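Local coordinates for protein phosphorylated carbohydrates phosphatase TM_1254 (Thermotoga maritima msb8, PDB 3KBB) that dephosphorylates phosphorylated sugars such as erythrose 4-phosphate and fructose 6-phosphate with the help of a divalent metal ion, as a member of the HAD-like hydrolase superfamily, at residues G183-L188 and V200-P205; R90-F95 and E206-V211. All blocks are in the same frame, centred on the assembly; numbering follows the deposited sequence.

Contact 1 (G183-L188 and V200-P205)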
# COMPACT_ATOMS: atom_id res chain seq x y z
N GLY A 183 3.45 12.90 0.01
CA GLY A 183 3.39 11.89 1.04
C GLY A 183 1.99 11.80 1.61
O GLY A 183 1.45 12.79 2.13
N VAL A 184 1.40 10.62 1.55
CA VAL A 184 0.02 10.40 2.00
C VAL A 184 0.02 9.90 3.43
O VAL A 184 0.69 8.92 3.74
CB VAL A 184 -0.72 9.37 1.07
CG1 VAL A 184 -2.15 9.14 1.63
CG2 VAL A 184 -0.80 9.96 -0.32
N VAL A 185 -0.70 10.61 4.31
CA VAL A 185 -0.62 10.33 5.74
C VAL A 185 -1.99 10.02 6.29
O VAL A 185 -3.00 10.33 5.68
CB VAL A 185 -0.02 11.55 6.50
CG1 VAL A 185 1.42 11.76 6.12
CG2 VAL A 185 -0.82 12.78 6.22
N HIS A 186 -2.01 9.45 7.49
CA HIS A 186 -3.25 8.91 8.01
C HIS A 186 -3.67 9.38 9.38
O HIS A 186 -4.77 9.03 9.82
CB HIS A 186 -3.12 7.40 8.00
CG HIS A 186 -2.79 6.88 6.65
ND1 HIS A 186 -3.68 6.93 5.60
CD2 HIS A 186 -1.64 6.36 6.15
CE1 HIS A 186 -3.11 6.45 4.51
NE2 HIS A 186 -1.87 6.10 4.82
N SER A 187 -2.84 10.19 10.02
CA SER A 187 -3.08 10.52 11.42
C SER A 187 -2.75 11.97 11.70
O SER A 187 -2.46 12.73 10.78
CB SER A 187 -2.25 9.59 12.32
OG SER A 187 -0.90 10.02 12.40
N LEU A 188 -2.82 12.33 12.98
CA LEU A 188 -2.68 13.71 13.41
C LEU A 188 -1.34 14.34 12.98
O LEU A 188 -1.34 15.42 12.43
CB LEU A 188 -2.90 13.84 14.93
CG LEU A 188 -2.92 15.26 15.54
CD1 LEU A 188 -4.11 16.11 15.10
CD2 LEU A 188 -2.86 15.17 17.08
N VAL A 200 7.15 16.45 -1.34
CA VAL A 200 7.05 17.92 -1.48
C VAL A 200 5.93 18.52 -0.62
O VAL A 200 5.86 19.74 -0.43
CB VAL A 200 6.82 18.35 -2.96
CG1 VAL A 200 8.01 17.89 -3.84
CG2 VAL A 200 5.43 17.89 -3.48
N ALA A 201 5.12 17.64 -0.04
CA ALA A 201 4.02 18.04 0.80
C ALA A 201 3.39 16.78 1.34
O ALA A 201 3.47 15.71 0.71
CB ALA A 201 2.97 18.85 0.01
N LEU A 202 2.73 16.94 2.48
CA LEU A 202 1.90 15.86 3.05
C LEU A 202 0.42 16.09 2.75
O LEU A 202 -0.09 17.24 2.79
CB LEU A 202 2.11 15.79 4.56
CG LEU A 202 3.55 15.62 5.08
CD1 LEU A 202 3.56 15.57 6.58
CD2 LEU A 202 4.14 14.29 4.50
N VAL A 203 -0.29 15.00 2.45
CA VAL A 203 -1.73 15.07 2.23
C VAL A 203 -2.46 13.87 2.81
O VAL A 203 -1.91 12.78 2.80
CB VAL A 203 -2.07 15.15 0.74
CG1 VAL A 203 -1.70 16.50 0.22
CG2 VAL A 203 -1.37 13.97 -0.02
N LYS A 204 -3.69 14.07 3.28
CA LYS A 204 -4.59 12.94 3.61
C LYS A 204 -5.22 12.43 2.30
O LYS A 204 -5.27 13.16 1.31
CB LYS A 204 -5.68 13.39 4.60
CG LYS A 204 -5.12 13.89 5.94
CD LYS A 204 -6.22 14.22 6.95
CE LYS A 204 -6.72 15.65 6.81
NZ LYS A 204 -5.79 16.70 7.39
N PRO A 205 -5.66 11.17 2.26
CA PRO A 205 -6.28 10.64 1.04
C PRO A 205 -7.37 11.56 0.51
O PRO A 205 -7.43 11.80 -0.70
CB PRO A 205 -6.89 9.33 1.54
CG PRO A 205 -5.87 8.88 2.54
CD PRO A 205 -5.54 10.13 3.30
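The imidazole of His-186 and the ring of Pro-205 meet at about a right angle, CE1 lying 4.2 Å from the proline CG in an oblique approach. The same CG packs against Val-184 CG1 at 3.8 Å. Beside it, CD of Pro-205 covers Val-185 O, a buried carbonyl for which the model holds no polar partner. Val-184 and Val-203 share one face of the sheet, their CG2 methyls 4.1 Å apart; Leu-202 points to the other face, where its CD2 meets CG1 of Val-185, just past the strand end. Val-185 CG1 is anti to the carbonyl carbon (chi1 -67°), leaving CG2 between that carbon and the backbone N, 3.6 Å from Val-203 O. Three backbone hydrogen bonds join the segments, whose strands pair in parallel: Gly-183 N to Ala-201 O (2.9 Å), Val-203 N to Gly-183 O (2.8 Å) and, just after the strand, Val-185 N to Val-203 O (2.9 Å). A CB on Gly-183 would lie tight against Leu-202 CD2. Helix 192-196, whose Leu-194 and Leu-195 touch Leu-202, links the strands in a beta-alpha-beta crossover, which adds outermost strand 201-203 to the parallel sheet of the Rossmann-like HAD core.

Contact 2 (R90-F95 and E206-V211)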
# COMPACT_ATOMS: atom_id res chain seq x y z
N ARG A 90 -11.50 7.48 -4.98
CA ARG A 90 -12.21 7.22 -6.24
C ARG A 90 -12.38 8.51 -7.06
O ARG A 90 -12.13 8.51 -8.26
CB ARG A 90 -13.52 6.49 -5.99
CG ARG A 90 -14.21 6.01 -7.25
CD ARG A 90 -15.50 5.28 -6.91
NE ARG A 90 -15.23 4.10 -6.09
CZ ARG A 90 -14.95 2.90 -6.60
NH1 ARG A 90 -14.87 2.72 -7.92
NH2 ARG A 90 -14.71 1.89 -5.79
N GLU A 91 -12.75 9.62 -6.39
CA GLU A 91 -13.00 10.90 -7.07
C GLU A 91 -11.70 11.41 -7.71
O GLU A 91 -11.70 12.06 -8.76
CB GLU A 91 -13.55 11.93 -6.06
CG GLU A 91 -14.74 12.76 -6.59
CD GLU A 91 -15.27 13.83 -5.61
OE1 GLU A 91 -15.35 13.56 -4.38
OE2 GLU A 91 -15.64 14.95 -6.09
N ALA A 92 -10.60 11.15 -7.02
CA ALA A 92 -9.29 11.53 -7.50
C ALA A 92 -8.92 10.73 -8.73
O ALA A 92 -8.43 11.30 -9.70
CB ALA A 92 -8.26 11.32 -6.41
N LEU A 93 -9.16 9.41 -8.70
CA LEU A 93 -8.88 8.58 -9.89
C LEU A 93 -9.77 8.99 -11.06
O LEU A 93 -9.30 9.13 -12.21
CB LEU A 93 -9.08 7.09 -9.57
CG LEU A 93 -8.21 6.50 -8.45
CD1 LEU A 93 -8.58 5.04 -8.27
CD2 LEU A 93 -6.78 6.63 -8.86
N GLU A 94 -11.05 9.20 -10.76
CA GLU A 94 -11.99 9.71 -11.78
C GLU A 94 -11.51 11.04 -12.38
O GLU A 94 -11.57 11.24 -13.59
CB GLU A 94 -13.38 9.82 -11.18
CG GLU A 94 -14.07 8.50 -10.98
CD GLU A 94 -15.37 8.64 -10.22
OE1 GLU A 94 -15.61 9.74 -9.63
OE2 GLU A 94 -16.15 7.66 -10.18
N PHE A 95 -11.00 11.94 -11.54
CA PHE A 95 -10.52 13.21 -12.03
C PHE A 95 -9.34 13.09 -13.01
O PHE A 95 -9.33 13.73 -14.07
CB PHE A 95 -10.18 14.18 -10.86
CG PHE A 95 -9.72 15.54 -11.31
CD1 PHE A 95 -10.64 16.46 -11.83
CD2 PHE A 95 -8.38 15.90 -11.24
CE1 PHE A 95 -10.20 17.73 -12.26
CE2 PHE A 95 -7.92 17.14 -11.65
CZ PHE A 95 -8.86 18.07 -12.18
N GLU A 206 -8.21 12.09 1.41
CA GLU A 206 -9.28 13.03 1.05
C GLU A 206 -8.79 14.30 0.41
O GLU A 206 -9.57 14.99 -0.21
CB GLU A 206 -10.08 13.50 2.28
CG GLU A 206 -10.44 12.45 3.25
CD GLU A 206 -9.35 12.27 4.28
OE1 GLU A 206 -9.25 13.11 5.21
OE2 GLU A 206 -8.61 11.27 4.17
N GLU A 207 -7.51 14.65 0.60
CA GLU A 207 -6.98 15.91 0.06
C GLU A 207 -6.34 15.73 -1.32
O GLU A 207 -5.92 16.70 -1.95
CB GLU A 207 -5.96 16.54 1.03
CG GLU A 207 -6.63 17.12 2.31
CD GLU A 207 -5.70 17.22 3.53
OE1 GLU A 207 -4.45 17.03 3.41
OE2 GLU A 207 -6.24 17.48 4.64
N ILE A 208 -6.26 14.49 -1.79
CA ILE A 208 -5.54 14.21 -3.04
C ILE A 208 -6.26 14.88 -4.23
O ILE A 208 -5.62 15.46 -5.11
CB ILE A 208 -5.40 12.70 -3.25
CG1 ILE A 208 -4.40 12.12 -2.21
CG2 ILE A 208 -4.96 12.39 -4.70
CD1 ILE A 208 -4.29 10.58 -2.22
N LEU A 209 -7.58 14.81 -4.22
CA LEU A 209 -8.35 15.43 -5.30
C LEU A 209 -8.01 16.91 -5.51
O LEU A 209 -7.72 17.33 -6.61
CB LEU A 209 -9.85 15.22 -5.07
CG LEU A 209 -10.76 15.94 -6.08
CD1 LEU A 209 -10.56 15.51 -7.53
CD2 LEU A 209 -12.16 15.68 -5.67
N ASN A 210 -8.02 17.71 -4.44
CA ASN A 210 -7.65 19.11 -4.58
C ASN A 210 -6.20 19.35 -5.00
O ASN A 210 -5.90 20.28 -5.78
CB ASN A 210 -8.02 19.91 -3.31
CG ASN A 210 -9.53 20.04 -3.12
OD1 ASN A 210 -10.31 19.93 -4.07
ND2 ASN A 210 -9.94 20.29 -1.88
N VAL A 211 -5.28 18.49 -4.56
CA VAL A 211 -3.93 18.54 -5.13
C VAL A 211 -3.97 18.38 -6.66
O VAL A 211 -3.33 19.13 -7.39
CB VAL A 211 -2.98 17.50 -4.51
CG1 VAL A 211 -1.66 17.47 -5.28
CG2 VAL A 211 -2.74 17.85 -3.04
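Leu-209 reaches across to helix 89-98 with both of its methyls, one to Phe-95 and the other to Glu-91. Its CG stands anti to the backbone N (chi1 175°), and the branch from it sets CD1 and CD2 against helix 89-98, although the CB itself does not aim there. CD1 sits 3.6 Å from Phe-95 CB and 3.9 Å from Phe-95 CG, so it meets the root of the aromatic side chain, and the two side chains cross at about a right angle. CD1 also comes within 3.8 Å of Glu-91 O. The second methyl, CD2, packs against the Glu-91 side chain, 4.0 Å from its CB and 3.6 Å from its CD. Beyond CG the glutamate chain is extended (chi2 -178°), and its carboxylate passes CD2 with OE2 at 3.6 Å, a van der Waals contact of a charged group with a methyl.

The CB of Ala-92 points toward 206-211; with only a methyl there, the backbones come close, the CA atoms of Ala-92 and Leu-209 being 4.6 Å apart. Its CB touches Ile-208 CG2 at 3.9 Å and lies near Leu-209 N and CB. Leu-212, one turn on from Ile-208, continues the packing against Ala-92 and Phe-95.

An alanine in place of Leu-209 would probably open a gap beside Phe-95 CB and leave the Glu-91 side chain without the methyl it packs on. Between 90-95 and 206-211 the contact is apolar and van der Waals only, with no polar bond to fix its geometry, and it runs from buried Ala-92 and Ile-208 to exposed Glu-91, whose carbons and carboxylate both touch the leucine methyl.

How the contacts relate
Contact 2 continues contact 1 outward, from the sheet to the helices beside it, the centres of the two being about 13 Å apart. Strand 201-203 leads through Lys-204 and Pro-205 into helix 208-215, which packs back on its own sheet: Val-211 CG2 lies 3.7 Å from Val-203 CG1, and Ile-208 CD1 lies 4.0 Å from Val-184 CG2. Ile-208 therefore belongs to both layers, touching the sheet as well as helix 89-98. Asp-7, the nucleophile by similarity, is about 7 Å from Val-184 and about 9 Å from Ile-208, side chain to side chain. At the turn between the contacts, Lys-204 forms a salt bridge with Glu-207, and each forms a hydrogen bond to glycerol, probably from the crystallisation liquor.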